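Local coordinates for protein aminotransferase (PDB 2FNU) that transfers an amino group from glutamate to a UDP-linked keto sugar, the second step in making pseudaminic acid for flagellin modification in Helicobacter pylori, at residues B[300-305]-B[312-317]. Numbering follows the deposited sequence.
With UD1 (uridine-diphosphate-N-acetylglucosamine), chain F.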
loop_
_atom_site.group_PDB
_atom_site.type_symbol
_atom_site.label_atom_id
_atom_site.label_comp_id
_atom_site.label_asym_id
_atom_site.label_seq_id
_atom_site.Cartn_x
_atom_site.Cartn_y
_atom_site.Cartn_z
ATOM N N LEU B 300 9.654 22.181 26.995
ATOM C CA LEU B 300 11.020 22.670 27.218
ATOM C C LEU B 300 12.006 21.519 27.456
ATOM O O LEU B 300 13.142 21.555 26.972
ATOM C CB LEU B 300 11.069 23.653 28.385
ATOM C CG LEU B 300 10.352 24.990 28.157
ATOM C CD1 LEU B 300 10.503 25.867 29.388
ATOM C CD2 LEU B 300 10.882 25.698 26.917
ATOM N N ILE B 301 11.557 20.505 28.186
ATOM C CA ILE B 301 12.377 19.305 28.428
ATOM C C ILE B 301 12.699 18.589 27.118
ATOM O O ILE B 301 13.868 18.278 26.834
ATOM C CB ILE B 301 11.688 18.350 29.426
ATOM C CG1 ILE B 301 11.694 18.973 30.826
ATOM C CG2 ILE B 301 12.380 16.973 29.434
ATOM C CD1 ILE B 301 10.806 18.256 31.819
ATOM N N LEU B 302 11.670 18.376 26.303
ATOM C CA LEU B 302 11.854 17.755 24.989
ATOM C C LEU B 302 12.777 18.564 24.090
ATOM O O LEU B 302 13.653 17.994 23.431
ATOM C CB LEU B 302 10.502 17.531 24.301
ATOM C CG LEU B 302 9.579 16.482 24.922
ATOM C CD1 LEU B 302 8.189 16.654 24.341
ATOM C CD2 LEU B 302 10.099 15.060 24.674
ATOM N N GLU B 303 12.579 19.885 24.063
ATOM C CA GLU B 303 13.457 20.779 23.301
ATOM C C GLU B 303 14.906 20.729 23.804
ATOM O O GLU B 303 15.844 20.737 23.002
ATOM C CB GLU B 303 12.915 22.216 23.313
ATOM C CG GLU B 303 11.672 22.381 22.439
ATOM C CD GLU B 303 10.906 23.685 22.669
ATOM O OE1 GLU B 303 11.169 24.400 23.663
ATOM O OE2 GLU B 303 10.013 23.979 21.845
ATOM N N SER B 304 15.077 20.621 25.120
ATOM C CA SER B 304 16.411 20.497 25.704
ATOM C C SER B 304 17.074 19.177 25.292
ATOM O O SER B 304 18.251 19.153 24.917
ATOM C CB SER B 304 16.327 20.625 27.226
ATOM O OG SER B 304 17.613 20.516 27.827
ATOM N N LEU B 305 16.315 18.078 25.330
ATOM C CA LEU B 305 16.835 16.794 24.877
ATOM C C LEU B 305 17.288 16.905 23.432
ATOM O O LEU B 305 18.388 16.488 23.084
ATOM C CB LEU B 305 15.780 15.690 25.023
ATOM C CG LEU B 305 15.473 15.273 26.467
ATOM C CD1 LEU B 305 14.323 14.273 26.495
ATOM C CD2 LEU B 305 16.721 14.711 27.177
ATOM N N ALA B 312 14.245 12.524 21.167
ATOM C CA ALA B 312 13.225 11.741 21.833
ATOM C C ALA B 312 11.858 12.091 21.273
ATOM O O ALA B 312 11.669 13.181 20.714
ATOM C CB ALA B 312 13.263 11.989 23.338
ATOM N N GLN B 313 10.909 11.174 21.452
ATOM C CA GLN B 313 9.569 11.336 20.897
ATOM C C GLN B 313 8.553 10.951 21.973
ATOM O O GLN B 313 8.917 10.333 22.971
ATOM C CB GLN B 313 9.451 10.447 19.646
ATOM C CG GLN B 313 8.127 10.490 18.903
ATOM C CD GLN B 313 7.726 11.894 18.516
ATOM O OE1 GLN B 313 7.300 12.687 19.358
ATOM N NE2 GLN B 313 7.850 12.207 17.226
ATOM N N VAL B 314 7.288 11.326 21.784
ATOM C CA VAL B 314 6.238 10.959 22.717
ATOM C C VAL B 314 5.258 10.012 22.022
ATOM O O VAL B 314 4.802 10.295 20.897
ATOM C CB VAL B 314 5.478 12.198 23.224
ATOM C CG1 VAL B 314 4.297 11.795 24.146
ATOM C CG2 VAL B 314 6.435 13.151 23.965
ATOM N N HIS B 315 4.957 8.893 22.688
ATOM C CA HIS B 315 3.957 7.924 22.206
ATOM C C HIS B 315 2.932 7.695 23.330
ATOM O O HIS B 315 3.278 7.077 24.329
ATOM C CB HIS B 315 4.680 6.601 21.877
ATOM C CG HIS B 315 5.758 6.742 20.845
ATOM N ND1 HIS B 315 7.088 6.952 21.163
ATOM C CD2 HIS B 315 5.703 6.679 19.494
ATOM C CE1 HIS B 315 7.796 7.029 20.053
ATOM N NE2 HIS B 315 6.984 6.856 19.025
ATOM N N TYR B 316 1.682 8.168 23.233
ATOM C CA TYR B 316 1.050 8.828 22.093
ATOM C C TYR B 316 0.042 9.842 22.620
ATOM O O TYR B 316 -0.496 9.681 23.724
ATOM C CB TYR B 316 0.224 7.819 21.279
ATOM C CG TYR B 316 1.012 6.770 20.554
ATOM C CD1 TYR B 316 1.170 5.497 21.099
ATOM C CD2 TYR B 316 1.597 7.044 19.312
ATOM C CE1 TYR B 316 1.888 4.515 20.418
ATOM C CE2 TYR B 316 2.333 6.065 18.616
ATOM C CZ TYR B 316 2.477 4.816 19.195
ATOM O OH TYR B 316 3.192 3.860 18.516
ATOM N N LYS B 317 -0.269 10.848 21.813
ATOM C CA LYS B 317 -1.442 11.692 22.067
ATOM C C LYS B 317 -2.695 10.811 22.128
ATOM O O LYS B 317 -2.909 9.993 21.247
ATOM C CB LYS B 317 -1.569 12.731 20.951
ATOM C CG LYS B 317 -2.774 13.651 20.995
ATOM C CD LYS B 317 -2.540 14.749 19.946
ATOM C CE LYS B 317 -3.673 15.729 19.815
ATOM N NZ LYS B 317 -3.224 16.832 18.893
HETATM C "C1'" UD1 F . 4.444 7.045 13.390
HETATM C "C2'" UD1 F . 4.409 6.505 14.830
HETATM C "C3'" UD1 F . 5.066 5.134 14.956
HETATM C "C4'" UD1 F . 4.566 4.187 13.856
HETATM C "C5'" UD1 F . 4.582 4.792 12.440
HETATM C "C6'" UD1 F . 5.984 4.794 11.825
HETATM C "C7'" UD1 F . 4.371 8.377 16.437
HETATM C "C8'" UD1 F . 5.164 9.412 17.188
HETATM N "N2'" UD1 F . 5.048 7.465 15.730
HETATM O "O1'" UD1 F . 5.764 7.477 13.051
HETATM O "O3'" UD1 F . 4.756 4.554 16.245
HETATM O "O5'" UD1 F . 3.976 6.096 12.412
HETATM O "O7'" UD1 F . 3.164 8.378 16.488
HETATM N N1 UD1 F . 13.320 7.244 10.781
HETATM C C2 UD1 F . 14.451 6.586 10.257
HETATM N N3 UD1 F . 14.370 5.956 9.074
HETATM C C4 UD1 F . 13.236 5.941 8.360
HETATM C C5 UD1 F . 12.082 6.574 8.822
HETATM C C6 UD1 F . 12.115 7.239 10.041
HETATM O O2 UD1 F . 15.527 6.590 10.905
HETATM O O4 UD1 F . 13.213 5.345 7.267
HETATM C C1B UD1 F . 13.443 7.940 12.078
HETATM C C2B UD1 F . 13.917 9.359 11.795
HETATM O "O2'" UD1 F . 14.910 9.723 12.757
HETATM C C3B UD1 F . 12.676 10.208 11.960
HETATM C C4B UD1 F . 11.875 9.429 12.983
HETATM O O4B UD1 F . 12.184 8.049 12.756
HETATM O O3B UD1 F . 12.954 11.536 12.421
HETATM C C5B UD1 F . 10.392 9.671 12.787
HETATM O O5B UD1 F . 9.696 8.914 13.768
HETATM P PA UD1 F . 8.170 9.307 14.117
HETATM O O1A UD1 F . 7.611 8.239 15.046
HETATM O O2A UD1 F . 8.146 10.764 14.547
HETATM O O3A UD1 F . 7.574 9.148 12.620
HETATM P PB UD1 F . 6.013 8.883 12.291
HETATM O O1B UD1 F . 5.158 9.956 12.950
HETATM O O2B UD1 F . 5.913 8.620 10.795
#
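Leu302 and Leu305 reach from helix 298-307 to Val314 and Ala312, in the substrate-binding loop of this fold type I, pyridoxal-phosphate-dependent aminotransferase of the DegT/DnrJ/EryC1 family. The contact is small and wholly apolar: Leu302 CD1 meets Val314 CG2 at 3.9 Å, the two side chains crossing at about a right angle, and Leu305 CD1 meets Ala312 CB at 4.0 Å. Helix 355-370 packs against Leu305, and Phe218 of the second subunit against Leu302. The looser, solvent side of the helix carries Leu300, which is exposed, and Glu303, partly exposed, which makes a long, weak ion pair with Lys299.

The polar work is done by the loop. Gln313 extends with CG anti to its backbone N (chi1 -179°), then bends at chi2; its OE1 accepts Val314 N at 2.8 Å through an in-plane lone pair, fixing the amide so that NE2 hydrogen-bonds to UD1 O2A (3.1 Å, N-H...acceptor angle 146°) and to Phe217 O of the second subunit. His315 lays CB over the centre of the Tyr316 ring, 3.6 Å above its plane, across a cis peptide. Tyr316 OH, also hydrogen-bonded to O3 of the cofactor PMP, donates to UD1 O3' at 2.8 Å.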